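Local coordinates for protein neurotoxin (PDB 2QN0) that probably cleaves SNARE proteins of the nerve terminal, acting as the zinc-dependent protease light chain of botulinum neurotoxin type C1, at residues 311-314 and 315-318; 7-10 and 11-14; 177-181 and 182-186; 372-375 and 376-379. One frame throughout, in Å; residues are numbered along the deposited sequence.

Interaction 1: residues 311-314 and 315-318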
loop_
_atom_site.group_PDB
_atom_site.type_symbol
_atom_site.label_atom_id
_atom_site.label_comp_id
_atom_site.label_asym_id
_atom_site.label_seq_id
_atom_site.Cartn_x
_atom_site.Cartn_y
_atom_site.Cartn_z
ATOM N N ASN A 311 -10.334 -19.748 16.583
ATOM C CA ASN A 311 -9.701 -19.054 17.695
ATOM C C ASN A 311 -9.771 -17.549 17.442
ATOM O O ASN A 311 -9.377 -17.077 16.376
ATOM C CB ASN A 311 -8.237 -19.481 17.824
ATOM C CG ASN A 311 -7.500 -18.716 18.906
ATOM O OD1 ASN A 311 -7.851 -18.793 20.083
ATOM N ND2 ASN A 311 -6.475 -17.965 18.510
ATOM N N PRO A 312 -10.312 -16.780 18.401
ATOM C CA PRO A 312 -10.853 -17.254 19.682
ATOM C C PRO A 312 -12.161 -18.025 19.493
ATOM O O PRO A 312 -12.775 -17.969 18.426
ATOM C CB PRO A 312 -11.036 -15.961 20.476
ATOM C CG PRO A 312 -11.336 -14.956 19.417
ATOM C CD PRO A 312 -10.337 -15.309 18.337
ATOM N N SER A 313 -12.579 -18.739 20.538
ATOM C CA SER A 313 -13.795 -19.551 20.504
ATOM C C SER A 313 -15.064 -18.821 20.088
ATOM O O SER A 313 -15.971 -19.423 19.513
ATOM C CB SER A 313 -14.023 -20.204 21.870
ATOM O OG SER A 313 -12.973 -21.099 22.181
ATOM N N SER A 314 -15.137 -17.529 20.385
ATOM C CA SER A 314 -16.315 -16.749 20.033
ATOM C C SER A 314 -16.607 -16.795 18.531
ATOM O O SER A 314 -17.726 -16.519 18.101
ATOM C CB SER A 314 -16.138 -15.302 20.493
ATOM O OG SER A 314 -14.932 -14.753 19.996
ATOM N N PHE A 315 -15.601 -17.154 17.736
ATOM C CA PHE A 315 -15.761 -17.236 16.287
ATOM C C PHE A 315 -16.306 -18.586 15.814
ATOM O O PHE A 315 -16.676 -18.735 14.651
ATOM C CB PHE A 315 -14.418 -16.959 15.594
ATOM C CG PHE A 315 -14.108 -15.497 15.426
ATOM C CD1 PHE A 315 -14.654 -14.776 14.370
ATOM C CD2 PHE A 315 -13.274 -14.840 16.325
ATOM C CE1 PHE A 315 -14.373 -13.417 14.208
ATOM C CE2 PHE A 315 -12.986 -13.481 16.173
ATOM C CZ PHE A 315 -13.539 -12.772 15.109
ATOM N N ASN A 316 -16.366 -19.569 16.707
ATOM C CA ASN A 316 -16.871 -20.884 16.314
ATOM C C ASN A 316 -18.238 -20.829 15.645
ATOM O O ASN A 316 -18.473 -21.503 14.643
ATOM C CB ASN A 316 -16.938 -21.829 17.520
ATOM C CG ASN A 316 -15.576 -22.357 17.926
ATOM O OD1 ASN A 316 -14.776 -22.754 17.079
ATOM N ND2 ASN A 316 -15.312 -22.382 19.227
ATOM N N LYS A 317 -19.144 -20.025 16.192
ATOM C CA LYS A 317 -20.485 -19.924 15.631
ATOM C C LYS A 317 -20.518 -19.204 14.282
ATOM O O LYS A 317 -21.548 -19.191 13.608
ATOM C CB LYS A 317 -21.415 -19.211 16.619
ATOM C CG LYS A 317 -21.167 -17.718 16.746
ATOM C CD LYS A 317 -22.094 -17.081 17.776
ATOM C CE LYS A 317 -21.632 -17.360 19.196
ATOM N NZ LYS A 317 -20.326 -16.694 19.493
ATOM N N TYR A 318 -19.392 -18.619 13.883
ATOM C CA TYR A 318 -19.325 -17.893 12.617
ATOM C C TYR A 318 -18.422 -18.554 11.576
ATOM O O TYR A 318 -18.011 -17.913 10.610
ATOM C CB TYR A 318 -18.852 -16.457 12.871
ATOM C CG TYR A 318 -19.718 -15.717 13.866
ATOM C CD1 TYR A 318 -21.067 -15.491 13.606
ATOM C CD2 TYR A 318 -19.198 -15.279 15.086
ATOM C CE1 TYR A 318 -21.884 -14.850 14.537
ATOM C CE2 TYR A 318 -20.006 -14.636 16.025
ATOM C CZ TYR A 318 -21.347 -14.428 15.744
ATOM O OH TYR A 318 -22.156 -13.805 16.667
HETATM O O HOH W 1 -18.827 -19.324 19.154
#
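The backbone around Pro312 and Phe315 tightens into a 3-10 coil in which Phe315 N donates to Pro312 O at 3.0 Å and Asn316 N to Ser313 O at 2.8 Å, both bonds close to straight. The peptide bond before Pro312 is cis, and proline, with no N-H to offer, suits the head of such a coil, where its carbonyl accepts and no donor is called for. Atoms CG and CD of its ring lean on one edge of the Phe315 phenyl, with CD 3.6 Å from Phe315 CD2. Pro312 O lies in the plane of the same phenyl, off its edge. Phe315 CG stands beside its own backbone N (chi1 -83°), which turns the ring back along the coil toward the proline, and the ring also stacks with Phe129. This short 3-10 segment, 313-317, is the link between strand 309-311 and helix 319-330, and Tyr318 takes the N-cap position of that helix. Small Ser313 and Ser314 fit the exposed first turn, and Asn316 reaches back to accept from Ala310 N through OD1. The Lys317 chain bends at chi3 and again at chi4, so the ammonium group folds over the coil and NZ reaches Ser314 O at 3.0 Å, tilted 19° from the carbonyl plane. A water receives a second bond from Lys317 NZ and one from Lys317 N, at 3.1 Å, and donates to Ser313 O at 2.9 Å. Nearer the backbone, Lys317 CG, set between N and carbonyl carbon (chi1 73°), lies over the centre of the Tyr318 ring, 3.3 Å above the plane.

Interaction 2: residues 7-10 and 11-14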
loop_
_atom_site.group_PDB
_atom_site.type_symbol
_atom_site.label_atom_id
_atom_site.label_comp_id
_atom_site.label_asym_id
_atom_site.label_seq_id
_atom_site.Cartn_x
_atom_site.Cartn_y
_atom_site.Cartn_z
ATOM N N ASN A 7 -14.690 11.113 6.402
ATOM C CA ASN A 7 -13.974 12.369 6.608
ATOM C C ASN A 7 -13.671 12.528 8.093
ATOM O O ASN A 7 -14.506 12.205 8.939
ATOM C CB ASN A 7 -14.818 13.551 6.128
ATOM C CG ASN A 7 -14.962 13.586 4.625
ATOM O OD1 ASN A 7 -13.994 13.829 3.903
ATOM N ND2 ASN A 7 -16.172 13.332 4.140
ATOM N N PHE A 8 -12.486 13.038 8.406
ATOM C CA PHE A 8 -12.081 13.207 9.796
ATOM C C PHE A 8 -11.221 14.432 10.044
ATOM O O PHE A 8 -10.611 14.983 9.129
ATOM C CB PHE A 8 -11.234 12.016 10.260
ATOM C CG PHE A 8 -11.914 10.687 10.156
ATOM C CD1 PHE A 8 -12.903 10.320 11.058
ATOM C CD2 PHE A 8 -11.524 9.777 9.177
ATOM C CE1 PHE A 8 -13.495 9.062 10.994
ATOM C CE2 PHE A 8 -12.108 8.518 9.104
ATOM C CZ PHE A 8 -13.093 8.157 10.013
ATOM N N ASN A 9 -11.182 14.821 11.315
ATOM C CA ASN A 9 -10.334 15.890 11.822
ATOM C C ASN A 9 -9.573 15.045 12.830
ATOM O O ASN A 9 -10.174 14.186 13.480
ATOM C CB ASN A 9 -11.129 16.961 12.575
ATOM C CG ASN A 9 -12.001 17.787 11.664
ATOM O OD1 ASN A 9 -11.513 18.439 10.741
ATOM N ND2 ASN A 9 -13.303 17.768 11.920
ATOM N N TYR A 10 -8.272 15.256 12.969
ATOM C CA TYR A 10 -7.508 14.451 13.911
ATOM C C TYR A 10 -8.084 14.550 15.322
ATOM O O TYR A 10 -8.030 13.592 16.092
ATOM C CB TYR A 10 -6.044 14.890 13.932
ATOM C CG TYR A 10 -5.173 13.980 14.761
ATOM C CD1 TYR A 10 -4.886 12.682 14.337
ATOM C CD2 TYR A 10 -4.664 14.400 15.993
ATOM C CE1 TYR A 10 -4.119 11.823 15.116
ATOM C CE2 TYR A 10 -3.893 13.546 16.783
ATOM C CZ TYR A 10 -3.626 12.259 16.336
ATOM O OH TYR A 10 -2.873 11.408 17.112
ATOM N N SER A 11 -8.644 15.713 15.644
ATOM C CA SER A 11 -9.214 15.959 16.967
ATOM C C SER A 11 -10.572 15.306 17.228
ATOM O O SER A 11 -11.044 15.310 18.367
ATOM C CB SER A 11 -9.336 17.467 17.201
ATOM O OG SER A 11 -10.173 18.058 16.223
ATOM N N ASP A 12 -11.206 14.755 16.194
ATOM C CA ASP A 12 -12.512 14.122 16.381
ATOM C C ASP A 12 -12.456 13.068 17.480
ATOM O O ASP A 12 -11.500 12.300 17.574
ATOM C CB ASP A 12 -13.013 13.495 15.075
ATOM C CG ASP A 12 -13.406 14.536 14.042
ATOM O OD1 ASP A 12 -13.533 15.727 14.410
ATOM O OD2 ASP A 12 -13.601 14.165 12.865
ATOM N N PRO A 13 -13.493 13.022 18.334
ATOM C CA PRO A 13 -13.591 12.077 19.449
ATOM C C PRO A 13 -13.680 10.609 19.050
ATOM O O PRO A 13 -14.236 10.272 18.005
ATOM C CB PRO A 13 -14.866 12.523 20.174
ATOM C CG PRO A 13 -15.038 13.956 19.764
ATOM C CD PRO A 13 -14.662 13.918 18.313
ATOM N N VAL A 14 -13.134 9.746 19.902
ATOM C CA VAL A 14 -13.194 8.304 19.691
ATOM C C VAL A 14 -14.679 7.954 19.735
ATOM O O VAL A 14 -15.420 8.498 20.554
ATOM C CB VAL A 14 -12.456 7.555 20.826
ATOM C CG1 VAL A 14 -12.794 6.068 20.792
ATOM C CG2 VAL A 14 -10.954 7.762 20.687
HETATM O O HOH W 2 -15.515 12.375 12.219
#
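Asn9 and Asp12 face each other across the mouth of a type I beta turn, their side chains crossing with the amide and carboxylate planes nearly perpendicular, 84° apart. The turn itself is closed by Asp12 N donating to Asn9 O at 3.0 Å. Both side chains carry CG beside their own backbone N (chi1 -70° in each), and this brings the two polar ends together on one side of the turn. Asp12 suits its place because each carboxylate oxygen finds a donor on Asn9. OD2 takes the backbone N-H of Asn9 at 2.9 Å, from well above the carboxylate plane, whereas OD1 is met on its syn side by Asn9 ND2 at 3.2 Å, and lies almost exactly in the amide plane. An asparagine is apt at the first position of the turn, since its amide can give through ND2 and still receive through OD1, which is bonded to Lys88 of helix 80-97. Phe8 drops the other way, into the protein against Leu87 and Ile19, and presents the edge of its ring to Asp12 OD2. Lys35 NZ bonds to the carbonyls of Tyr10 and Asp12 and makes a cation-pi contact with the Tyr10 ring, joining this N-terminal loop to strand 34-38. A water donates to Asp12 OD2 at 2.7 Å and, weakly, to Asn7 O at 3.4 Å.

Interaction 3: residues 177-181 and 182-186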
loop_
_atom_site.group_PDB
_atom_site.type_symbol
_atom_site.label_atom_id
_atom_site.label_comp_id
_atom_site.label_asym_id
_atom_site.label_seq_id
_atom_site.Cartn_x
_atom_site.Cartn_y
_atom_site.Cartn_z
ATOM N N ASN A 177 9.135 -18.019 14.381
ATOM C CA ASN A 177 9.082 -19.382 13.854
ATOM C C ASN A 177 8.123 -19.656 12.699
ATOM O O ASN A 177 7.921 -20.813 12.325
ATOM C CB ASN A 177 8.797 -20.367 14.991
ATOM C CG ASN A 177 9.879 -20.355 16.057
ATOM O OD1 ASN A 177 11.067 -20.492 15.755
ATOM N ND2 ASN A 177 9.474 -20.192 17.310
ATOM N N ASN A 178 7.531 -18.612 12.127
ATOM C CA ASN A 178 6.619 -18.807 11.006
ATOM C C ASN A 178 7.228 -18.265 9.716
ATOM O O ASN A 178 8.295 -17.651 9.728
ATOM C CB ASN A 178 5.280 -18.096 11.250
ATOM C CG ASN A 178 4.584 -18.563 12.515
ATOM O OD1 ASN A 178 4.564 -19.755 12.826
ATOM N ND2 ASN A 178 3.990 -17.623 13.243
ATOM N N THR A 179 6.549 -18.514 8.603
ATOM C CA THR A 179 6.982 -18.011 7.304
ATOM C C THR A 179 5.940 -16.959 6.926
ATOM O O THR A 179 4.899 -16.876 7.571
ATOM C CB THR A 179 7.006 -19.127 6.241
ATOM O OG1 THR A 179 5.731 -19.778 6.200
ATOM C CG2 THR A 179 8.089 -20.149 6.568
ATOM N N PHE A 180 6.209 -16.160 5.896
ATOM C CA PHE A 180 5.273 -15.109 5.488
ATOM C C PHE A 180 4.006 -15.597 4.792
ATOM O O PHE A 180 4.042 -16.058 3.649
ATOM C CB PHE A 180 5.987 -14.091 4.590
ATOM C CG PHE A 180 6.961 -13.215 5.325
ATOM C CD1 PHE A 180 6.507 -12.239 6.208
ATOM C CD2 PHE A 180 8.332 -13.372 5.146
ATOM C CE1 PHE A 180 7.407 -11.428 6.906
ATOM C CE2 PHE A 180 9.242 -12.568 5.838
ATOM C CZ PHE A 180 8.778 -11.595 6.719
ATOM N N ALA A 181 2.881 -15.471 5.490
ATOM C CA ALA A 181 1.588 -15.886 4.967
ATOM C C ALA A 181 1.188 -15.128 3.699
ATOM O O ALA A 181 0.429 -15.644 2.884
ATOM C CB ALA A 181 0.514 -15.709 6.043
ATOM N N ALA A 182 1.696 -13.909 3.534
ATOM C CA ALA A 182 1.381 -13.097 2.356
ATOM C C ALA A 182 1.919 -13.714 1.068
ATOM O O ALA A 182 1.490 -13.352 -0.027
ATOM C CB ALA A 182 1.955 -11.691 2.522
ATOM N N GLN A 183 2.863 -14.638 1.206
ATOM C CA GLN A 183 3.475 -15.298 0.052
ATOM C C GLN A 183 2.947 -16.722 -0.101
ATOM O O GLN A 183 3.396 -17.463 -0.981
ATOM C CB GLN A 183 4.997 -15.366 0.237
ATOM C CG GLN A 183 5.656 -14.032 0.554
ATOM C CD GLN A 183 7.110 -14.170 0.978
ATOM O OE1 GLN A 183 7.598 -15.272 1.248
ATOM N NE2 GLN A 183 7.806 -13.046 1.054
ATOM N N GLU A 184 1.980 -17.094 0.734
ATOM C CA GLU A 184 1.464 -18.459 0.722
ATOM C C GLU A 184 -0.051 -18.633 0.621
ATOM O O GLU A 184 -0.617 -19.525 1.256
ATOM C CB GLU A 184 1.981 -19.177 1.971
ATOM C CG GLU A 184 3.500 -19.296 2.026
ATOM C CD GLU A 184 4.015 -19.663 3.409
ATOM O OE1 GLU A 184 3.269 -20.305 4.175
ATOM O OE2 GLU A 184 5.173 -19.318 3.726
ATOM N N GLY A 185 -0.701 -17.791 -0.177
ATOM C CA GLY A 185 -2.140 -17.888 -0.356
ATOM C C GLY A 185 -3.018 -17.311 0.744
ATOM O O GLY A 185 -4.080 -16.755 0.462
ATOM N N PHE A 186 -2.589 -17.438 1.995
ATOM C CA PHE A 186 -3.380 -16.925 3.118
ATOM C C PHE A 186 -3.578 -15.418 3.031
ATOM O O PHE A 186 -4.695 -14.907 3.138
ATOM C CB PHE A 186 -2.680 -17.196 4.450
ATOM C CG PHE A 186 -2.362 -18.641 4.697
ATOM C CD1 PHE A 186 -3.365 -19.542 5.031
ATOM C CD2 PHE A 186 -1.049 -19.094 4.610
ATOM C CE1 PHE A 186 -3.064 -20.882 5.277
ATOM C CE2 PHE A 186 -0.740 -20.430 4.854
ATOM C CZ PHE A 186 -1.751 -21.324 5.188
#
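Thr179 and Glu184 meet side chain to side chain, nearly at a right angle, through a short bond of 2.6 Å from Thr179 OG1 to Glu184 OE2. The hydroxyl approaches the syn lone pair of OE2, on the side of the other oxygen. Thr179 OG1 sits between its backbone N and carbonyl carbon (chi1 54°), which aims it at the extended glutamate, and a carboxylate is a strong acceptor for it. Between these two residues the chain makes a tight 3-10 turn whose carbonyls are taken in sequence: Gln183 N donates to Phe180 O at 3.1 Å, and Glu184 N to Ala181 O at 3.0 Å, each donor standing well above the carbonyl plane. Glu184 O receives a weak bond from Phe186 N. Gly185 makes that last bend with a positive phi, which favours glycine, and its own carbonyl is satisfied by Tyr330 OH. Just before the contact, Asn178 is held by Asn121 through OD1 and Asp132 through ND2. Side-chain packing surrounds these bonds. Phe180 and Gln183 run side by side, Phe180 CB 3.8 Å from Gln183 CD, and Lys174 makes a cation-pi contact with the phenyl. Ala181, small enough for its buried place, sets CB 3.9 Å from Phe186 CB. The whole turn lies on the connection between strands 169-171 and 190-193, antiparallel neighbours at one border of the large mixed sheet; from it Glu184 packs on Tyr296, and Phe186 on Ile300 and Arg303, all of helix 283-304.

Interaction 4: residues 372-375 and 376-379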
loop_
_atom_site.group_PDB
_atom_site.type_symbol
_atom_site.label_atom_id
_atom_site.label_comp_id
_atom_site.label_asym_id
_atom_site.label_seq_id
_atom_site.Cartn_x
_atom_site.Cartn_y
_atom_site.Cartn_z
ATOM N N ARG A 372 6.132 8.282 -14.646
ATOM C CA ARG A 372 7.412 7.717 -15.046
ATOM C C ARG A 372 7.143 6.580 -16.024
ATOM O O ARG A 372 6.159 5.856 -15.888
ATOM C CB ARG A 372 8.164 7.203 -13.814
ATOM C CG ARG A 372 7.357 6.258 -12.928
ATOM C CD ARG A 372 8.120 5.921 -11.650
ATOM N NE ARG A 372 7.315 5.135 -10.714
ATOM C CZ ARG A 372 7.716 4.785 -9.495
ATOM N NH1 ARG A 372 8.915 5.147 -9.059
ATOM N NH2 ARG A 372 6.913 4.076 -8.706
ATOM N N LYS A 373 8.009 6.435 -17.022
ATOM C CA LYS A 373 7.845 5.388 -18.020
ATOM C C LYS A 373 8.199 4.012 -17.459
ATOM O O LYS A 373 7.600 3.005 -17.843
ATOM C CB LYS A 373 8.718 5.690 -19.235
ATOM C CG LYS A 373 8.513 4.730 -20.395
ATOM C CD LYS A 373 9.339 5.158 -21.593
ATOM C CE LYS A 373 9.138 4.218 -22.769
ATOM N NZ LYS A 373 9.964 4.640 -23.936
ATOM N N ILE A 374 9.180 3.979 -16.566
ATOM C CA ILE A 374 9.617 2.736 -15.936
ATOM C C ILE A 374 9.824 2.968 -14.448
ATOM O O ILE A 374 10.037 4.099 -14.011
ATOM C CB ILE A 374 10.950 2.214 -16.535
ATOM C CG1 ILE A 374 11.984 3.338 -16.577
ATOM C CG2 ILE A 374 10.704 1.628 -17.922
ATOM C CD1 ILE A 374 13.378 2.873 -16.982
ATOM N N TYR A 375 9.763 1.893 -13.671
ATOM C CA TYR A 375 9.945 1.993 -12.228
ATOM C C TYR A 375 11.320 2.577 -11.892
ATOM O O TYR A 375 11.465 3.335 -10.935
ATOM C CB TYR A 375 9.799 0.611 -11.585
ATOM C CG TYR A 375 9.988 0.617 -10.086
ATOM C CD1 TYR A 375 9.041 1.201 -9.245
ATOM C CD2 TYR A 375 11.123 0.048 -9.507
ATOM C CE1 TYR A 375 9.222 1.218 -7.857
ATOM C CE2 TYR A 375 11.310 0.057 -8.125
ATOM C CZ TYR A 375 10.355 0.645 -7.307
ATOM O OH TYR A 375 10.534 0.656 -5.942
ATOM N N LEU A 376 12.329 2.226 -12.684
ATOM C CA LEU A 376 13.681 2.723 -12.444
ATOM C C LEU A 376 14.043 3.985 -13.226
ATOM O O LEU A 376 15.215 4.210 -13.535
ATOM C CB LEU A 376 14.709 1.621 -12.736
ATOM C CG LEU A 376 14.613 0.382 -11.839
ATOM C CD1 LEU A 376 15.696 -0.621 -12.240
ATOM C CD2 LEU A 376 14.764 0.786 -10.375
ATOM N N SER A 377 13.046 4.801 -13.556
ATOM C CA SER A 377 13.309 6.051 -14.270
ATOM C C SER A 377 14.255 6.870 -13.407
ATOM O O SER A 377 14.159 6.838 -12.179
ATOM C CB SER A 377 12.017 6.859 -14.470
ATOM O OG SER A 377 11.245 6.391 -15.567
ATOM N N ASN A 378 15.176 7.594 -14.033
ATOM C CA ASN A 378 16.087 8.426 -13.259
ATOM C C ASN A 378 15.222 9.464 -12.555
ATOM O O ASN A 378 14.189 9.872 -13.082
ATOM C CB ASN A 378 17.093 9.123 -14.170
ATOM C CG ASN A 378 17.969 8.146 -14.916
ATOM O OD1 ASN A 378 18.249 7.051 -14.428
ATOM N ND2 ASN A 378 18.422 8.542 -16.099
ATOM N N VAL A 379 15.632 9.883 -11.366
ATOM C CA VAL A 379 14.856 10.867 -10.629
ATOM C C VAL A 379 15.660 12.124 -10.341
ATOM O O VAL A 379 16.889 12.127 -10.414
ATOM C CB VAL A 379 14.320 10.281 -9.303
ATOM C CG1 VAL A 379 13.412 9.091 -9.601
ATOM C CG2 VAL A 379 15.473 9.858 -8.407
HETATM O O HOH W 3 11.569 6.071 -10.580
#
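Arg372 starts its reach beside Ser377, with CB 3.6 Å from Ser377 OG and slightly farther from Ser377 CB. Its CG takes the position between backbone N and carbonyl carbon (chi1 52°), and from CG to NE the chain is fully extended, running back over the turn. NE forms a salt bridge with Glu360 OE2. Beyond it one face of the guanidinium receives Tyr375 CD1, 3.5 Å above its plane and offset toward the rim. At the tip, NH1 gives a hydrogen bond to a water at 3.2 Å, and this water donates to Tyr375 O at 2.8 Å and to Ser377 O at 3.1 Å, so the arginine is joined to the backbone beneath it. That backbone is a type I beta turn from Ile374 to Ser377, closed by Ser377 N donating to Ile374 O at 3.1 Å, and it lies on the border of the active site of this HExxH zinc protease. The Tyr375 side chain comes within about 4 Å of the zinc ion and touches Glu269, one of the metal ligands; an arginine and tyrosine so placed are consistent with the pair found near the metal in other clostridial neurotoxin light chains. Serine suits the end of the turn because Ser377 OG can fold back: it is hydrogen-bonded to Asn204 O, and Ile374 O lies 3.0 Å away as a possible second acceptor for the same proton. Leu376 offers an apolar flank, its CD2 touching Tyr375 CD2, and both side chains rest on Leu265 of strand 261-266.

Overall arrangement
From the N terminus the order is interaction 2, 3, 1, 4; each is local and shuts a turn of its own, so none encloses or crosses another. Interaction 2 shapes the entry into strand 19-23, against helix 80-97. Interaction 3 bends the connection between strands 169-171 and 190-193 against helix 283-304. Interaction 1 follows on the same side of the chain's centre, about 22 Å from interaction 3 between centres, and leads from strand 309-311 into helix 319-330. Interaction 4, between helix 360-366 and strand 383-384, lies on the opposite side from interactions 1 and 2, and alone of the four comes close to the zinc.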